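Long-range contacts in type I modular polyketide synthase (Streptomyces albus subsp. albus, PDB 6IYT), which probably transfers an ethylmalonyl extender unit from coenzyme A during salinomycin assembly, through the acyltransferase domain of one polyketide synthase module: residues Ala92-Thr97 with Thr104-Pro109; Ser118-Phe123 with Asp386-Phe391. All coordinates share one frame; numbering follows the deposited sequence.

Interaction 1 (Ala92-Thr97 with Thr104-Pro109)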
loop_
_atom_site.group_PDB
_atom_site.type_symbol
_atom_site.label_atom_id
_atom_site.label_comp_id
_atom_site.label_asym_id
_atom_site.label_seq_id
_atom_site.Cartn_x
_atom_site.Cartn_y
_atom_site.Cartn_z
ATOM N N ALA A 92 -3.557 22.460 5.846
ATOM C CA ALA A 92 -2.179 22.152 6.142
ATOM C C ALA A 92 -2.075 21.324 7.394
ATOM O O ALA A 92 -2.926 21.429 8.299
ATOM C CB ALA A 92 -1.361 23.418 6.287
ATOM N N VAL A 93 -0.969 20.592 7.506
ATOM C CA VAL A 93 -0.652 19.871 8.709
ATOM C C VAL A 93 0.801 20.124 9.090
ATOM O O VAL A 93 1.707 20.005 8.266
ATOM C CB VAL A 93 -0.883 18.388 8.533
ATOM C CG1 VAL A 93 -0.530 17.633 9.794
ATOM C CG2 VAL A 93 -2.325 18.124 8.071
ATOM N N VAL A 94 0.999 20.477 10.348
ATOM C CA VAL A 94 2.311 20.575 10.939
ATOM C C VAL A 94 2.552 19.389 11.874
ATOM O O VAL A 94 1.672 19.044 12.661
ATOM C CB VAL A 94 2.413 21.892 11.772
ATOM C CG1 VAL A 94 3.813 22.103 12.256
ATOM C CG2 VAL A 94 1.978 23.072 10.924
ATOM N N LEU A 95 3.791 18.886 11.888
ATOM C CA LEU A 95 4.188 17.768 12.758
ATOM C C LEU A 95 5.327 18.164 13.667
ATOM O O LEU A 95 6.214 18.915 13.264
ATOM C CB LEU A 95 4.603 16.563 11.932
ATOM C CG LEU A 95 3.582 16.065 10.896
ATOM C CD1 LEU A 95 4.201 14.928 10.120
ATOM C CD2 LEU A 95 2.301 15.621 11.557
ATOM N N GLY A 96 5.261 17.713 14.918
ATOM C CA GLY A 96 6.345 17.935 15.865
ATOM C C GLY A 96 5.979 17.455 17.244
ATOM O O GLY A 96 4.895 16.941 17.467
ATOM N N THR A 97 6.878 17.647 18.195
ATOM C CA THR A 97 6.636 17.168 19.538
ATOM C C THR A 97 6.432 18.308 20.539
ATOM O O THR A 97 5.474 18.301 21.327
ATOM C CB THR A 97 7.769 16.275 20.014
ATOM O OG1 THR A 97 7.892 15.171 19.125
ATOM C CG2 THR A 97 7.471 15.751 21.416
ATOM N N THR A 104 7.094 26.879 15.281
ATOM C CA THR A 104 8.067 27.121 14.201
ATOM C C THR A 104 7.575 26.538 12.850
ATOM O O THR A 104 7.746 27.145 11.773
ATOM C CB THR A 104 9.435 26.482 14.593
ATOM O OG1 THR A 104 10.108 27.350 15.508
ATOM C CG2 THR A 104 10.309 26.233 13.383
ATOM N N GLY A 105 6.947 25.371 12.913
ATOM C CA GLY A 105 6.553 24.663 11.712
ATOM C C GLY A 105 5.366 25.287 11.004
ATOM O O GLY A 105 5.110 24.997 9.842
ATOM N N LEU A 106 4.626 26.137 11.708
ATOM C CA LEU A 106 3.509 26.855 11.087
ATOM C C LEU A 106 4.026 27.782 10.016
ATOM O O LEU A 106 3.304 28.164 9.117
ATOM C CB LEU A 106 2.719 27.652 12.123
ATOM C CG LEU A 106 1.830 26.851 13.047
ATOM C CD1 LEU A 106 1.433 27.644 14.272
ATOM C CD2 LEU A 106 0.609 26.359 12.315
ATOM N N GLU A 107 5.308 28.103 10.079
ATOM C CA GLU A 107 5.913 28.918 9.051
ATOM C C GLU A 107 6.152 28.130 7.777
ATOM O O GLU A 107 6.225 28.706 6.702
ATOM C CB GLU A 107 7.233 29.524 9.549
ATOM C CG GLU A 107 7.060 30.663 10.546
ATOM C CD GLU A 107 8.205 30.752 11.549
ATOM O OE1 GLU A 107 9.098 29.870 11.522
ATOM O OE2 GLU A 107 8.176 31.667 12.412
ATOM N N ALA A 108 6.183 26.804 7.882
ATOM C CA ALA A 108 6.438 25.955 6.707
ATOM C C ALA A 108 5.879 24.565 6.894
ATOM O O ALA A 108 6.618 23.634 7.236
ATOM C CB ALA A 108 7.927 25.867 6.444
ATOM N N PRO A 109 4.565 24.425 6.778
ATOM C CA PRO A 109 3.977 23.176 7.225
ATOM C C PRO A 109 4.516 21.967 6.467
ATOM O O PRO A 109 4.819 22.056 5.263
ATOM C CB PRO A 109 2.496 23.368 6.923
ATOM C CG PRO A 109 2.301 24.843 7.086
ATOM C CD PRO A 109 3.550 25.453 6.519
#
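The chain of A92-T97 passes closest to that of T104-P109 at V94 and P109, whose CA atoms lie 4.8 Å apart, where the chain turns back after a short helix. There a type I turn spans G105 to A108, closed by A108 N hydrogen-bonding to G105 O at 2.9 Å. V94 makes the largest share of the contact. With CG1 anti to the backbone N (chi1 -173°), it lays that methyl against the backbone of G105, 3.8 Å from G105 C. Glycine suits this place because the methyl fills the space where a first side-chain carbon would start. The other branch, CG2, meets L106 CD2 at 3.8 Å, the two side chains crossing at about a right angle; L106 starts out away from the strand, yet its tip returns to it. Strand 90-96 is the middle strand of a three-stranded antiparallel sheet, consistent with the linker that precedes the acyltransferase in modular synthases, and helix 99-105 connects it to neighbouring strand 111-114. P109, rigid and apolar, leads into that last strand: its CB rests 3.9 Å from A92 CB and touches V94 CG2. Helix 52-67 adds L55 against A92 and L62 against L106, while R59 NE hydrogen-bonds to L106 O.

Interaction 2 (Ser118-Phe123 with Asp386-Phe391); sequences SGKTVF and DGFDVF
K120 lays its aliphatic chain along one side of the F388 ring, beginning with CB, which sits over that face, 3.8 Å from the ring centroid, in a CH-pi contact. CG and CD then pass the backbone, CG 4.0 Å from G387 O and CD close to D386 O. A bend at chi3 (81°) swings CE back to the ring's rim, 3.7 Å from F388 CZ. Lysine fits here because CB covers the ring face and CE its rim, while the charged end stays at the exposed border. Beneath this, strands 120-125 and 388-393 pair in parallel as the two inner strands of a four-stranded sheet, part of the alpha/beta core of an acyltransferase. The pairing is interrupted by a beta bulge: K120 O accepts V390 N at 3.2 Å and, weakly, D389 N, before regular pairing resumes with V122 N to V390 O at 2.8 Å. D389 grips the incoming chain with both carboxylate oxygens. OD2 takes S118 N on its syn lone pair, nearly straight at 174°, whereas OD1 meets G119 N 29° out of the carboxylate plane. G387, whose positive phi favours glycine, ends helix 376-385 in a Schellman motif and offers its O to K120 N at 2.9 Å. Further along, V122 CG1 lies over one face of the F391 ring, 3.8 Å from its centroid, in a second CH-pi contact.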
loop_
_atom_site.group_PDB
_atom_site.type_symbol
_atom_site.label_atom_id
_atom_site.label_comp_id
_atom_site.label_asym_id
_atom_site.label_seq_id
_atom_site.Cartn_x
_atom_site.Cartn_y
_atom_site.Cartn_z
ATOM N N SER A 118 -13.867 13.550 -4.209
ATOM C CA SER A 118 -15.296 13.510 -3.849
ATOM C C SER A 118 -15.945 12.148 -4.106
ATOM O O SER A 118 -17.167 11.980 -3.908
ATOM C CB SER A 118 -16.067 14.614 -4.608
ATOM O OG SER A 118 -15.918 14.476 -6.015
ATOM N N GLY A 119 -15.121 11.149 -4.411
ATOM C CA GLY A 119 -15.639 9.856 -4.881
ATOM C C GLY A 119 -15.364 8.733 -3.902
ATOM O O GLY A 119 -15.120 8.970 -2.709
ATOM N N LYS A 120 -15.399 7.512 -4.414
ATOM C CA LYS A 120 -15.225 6.327 -3.608
ATOM C C LYS A 120 -13.742 5.995 -3.398
ATOM O O LYS A 120 -12.874 6.456 -4.154
ATOM C CB LYS A 120 -15.943 5.177 -4.252
ATOM C CG LYS A 120 -17.459 5.371 -4.245
ATOM C CD LYS A 120 -18.133 4.548 -5.332
ATOM C CE LYS A 120 -18.306 3.119 -4.902
ATOM N NZ LYS A 120 -19.450 2.482 -5.614
ATOM N N THR A 121 -13.495 5.127 -2.426
ATOM C CA THR A 121 -12.141 4.771 -1.973
ATOM C C THR A 121 -11.901 3.311 -2.260
ATOM O O THR A 121 -12.760 2.461 -1.955
ATOM C CB THR A 121 -11.992 4.978 -0.451
ATOM O OG1 THR A 121 -12.102 6.374 -0.129
ATOM C CG2 THR A 121 -10.672 4.448 0.033
ATOM N N VAL A 122 -10.797 3.017 -2.948
ATOM C CA VAL A 122 -10.370 1.658 -3.150
ATOM C C VAL A 122 -9.015 1.421 -2.519
ATOM O O VAL A 122 -8.147 2.277 -2.587
ATOM C CB VAL A 122 -10.328 1.313 -4.657
ATOM C CG1 VAL A 122 -9.492 2.318 -5.434
ATOM C CG2 VAL A 122 -9.835 -0.076 -4.869
ATOM N N PHE A 123 -8.877 0.294 -1.807
ATOM C CA PHE A 123 -7.576 -0.098 -1.286
ATOM C C PHE A 123 -6.845 -0.982 -2.270
ATOM O O PHE A 123 -7.432 -1.948 -2.837
ATOM C CB PHE A 123 -7.683 -0.804 0.050
ATOM C CG PHE A 123 -7.773 0.137 1.232
ATOM C CD1 PHE A 123 -8.518 1.304 1.158
ATOM C CD2 PHE A 123 -7.102 -0.132 2.387
ATOM C CE1 PHE A 123 -8.555 2.189 2.230
ATOM C CE2 PHE A 123 -7.157 0.744 3.478
ATOM C CZ PHE A 123 -7.900 1.895 3.384
ATOM N N ASP A 386 -16.003 4.050 -12.543
ATOM C CA ASP A 386 -17.007 3.635 -11.564
ATOM C C ASP A 386 -17.118 4.627 -10.361
ATOM O O ASP A 386 -17.744 4.315 -9.355
ATOM C CB ASP A 386 -16.683 2.210 -11.042
ATOM C CG ASP A 386 -17.089 1.098 -12.050
ATOM O OD1 ASP A 386 -17.674 1.451 -13.105
ATOM O OD2 ASP A 386 -16.814 -0.106 -11.789
ATOM N N GLY A 387 -16.363 5.714 -10.432
ATOM C CA GLY A 387 -16.493 6.844 -9.530
ATOM C C GLY A 387 -15.544 6.778 -8.341
ATOM O O GLY A 387 -15.834 7.371 -7.286
ATOM N N PHE A 388 -14.467 5.979 -8.474
ATOM C CA PHE A 388 -13.370 5.949 -7.458
ATOM C C PHE A 388 -12.359 7.048 -7.743
ATOM O O PHE A 388 -11.861 7.169 -8.855
ATOM C CB PHE A 388 -12.672 4.570 -7.439
ATOM C CG PHE A 388 -13.522 3.463 -6.898
ATOM C CD1 PHE A 388 -14.505 2.877 -7.667
ATOM C CD2 PHE A 388 -13.385 3.056 -5.565
ATOM C CE1 PHE A 388 -15.292 1.855 -7.158
ATOM C CE2 PHE A 388 -14.154 2.052 -5.056
ATOM C CZ PHE A 388 -15.151 1.477 -5.839
ATOM N N ASP A 389 -12.087 7.897 -6.754
ATOM C CA ASP A 389 -10.962 8.825 -6.890
ATOM C C ASP A 389 -10.027 8.868 -5.690
ATOM O O ASP A 389 -9.164 9.719 -5.626
ATOM C CB ASP A 389 -11.449 10.260 -7.255
ATOM C CG ASP A 389 -12.258 10.918 -6.140
ATOM O OD1 ASP A 389 -12.508 10.256 -5.094
ATOM O OD2 ASP A 389 -12.741 12.070 -6.347
ATOM N N VAL A 390 -10.115 7.882 -4.803
ATOM C CA VAL A 390 -9.176 7.781 -3.714
ATOM C C VAL A 390 -8.641 6.364 -3.755
ATOM O O VAL A 390 -9.390 5.412 -3.535
ATOM C CB VAL A 390 -9.834 8.038 -2.310
ATOM C CG1 VAL A 390 -8.822 7.825 -1.184
ATOM C CG2 VAL A 390 -10.412 9.464 -2.225
ATOM N N PHE A 391 -7.337 6.253 -3.969
ATOM C CA PHE A 391 -6.675 4.968 -4.087
ATOM C C PHE A 391 -5.657 4.918 -2.997
ATOM O O PHE A 391 -4.719 5.725 -3.005
ATOM C CB PHE A 391 -5.944 4.848 -5.432
ATOM C CG PHE A 391 -6.871 4.729 -6.635
ATOM C CD1 PHE A 391 -7.596 5.816 -7.078
ATOM C CD2 PHE A 391 -6.922 3.568 -7.374
ATOM C CE1 PHE A 391 -8.371 5.730 -8.230
ATOM C CE2 PHE A 391 -7.815 3.441 -8.430
ATOM C CZ PHE A 391 -8.540 4.532 -8.857
#

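In the fold
The two contacts share no element; their centres lie 29 Å apart, their nearest atoms about 15 Å. Interaction 1 is buried, though far from the chain's middle, where the middle strand of the small antiparallel sheet, probably part of the linker, meets the turn after helix 99-105; interaction 2 is nearer the centre but partly exposed, where two parallel strands start. Residues 92-97 and 104-109, close in sequence, meet by van der Waals contact alone, the strand's backbone bonds being made to strands 43-49 and 111-114. Residues 118-123 and 386-391, 263 apart, are joined by main-chain and carboxylate hydrogen bonds as well as ring contacts. A short loop after strand 111-114 leads from the first sheet into strand 120-125 of the second.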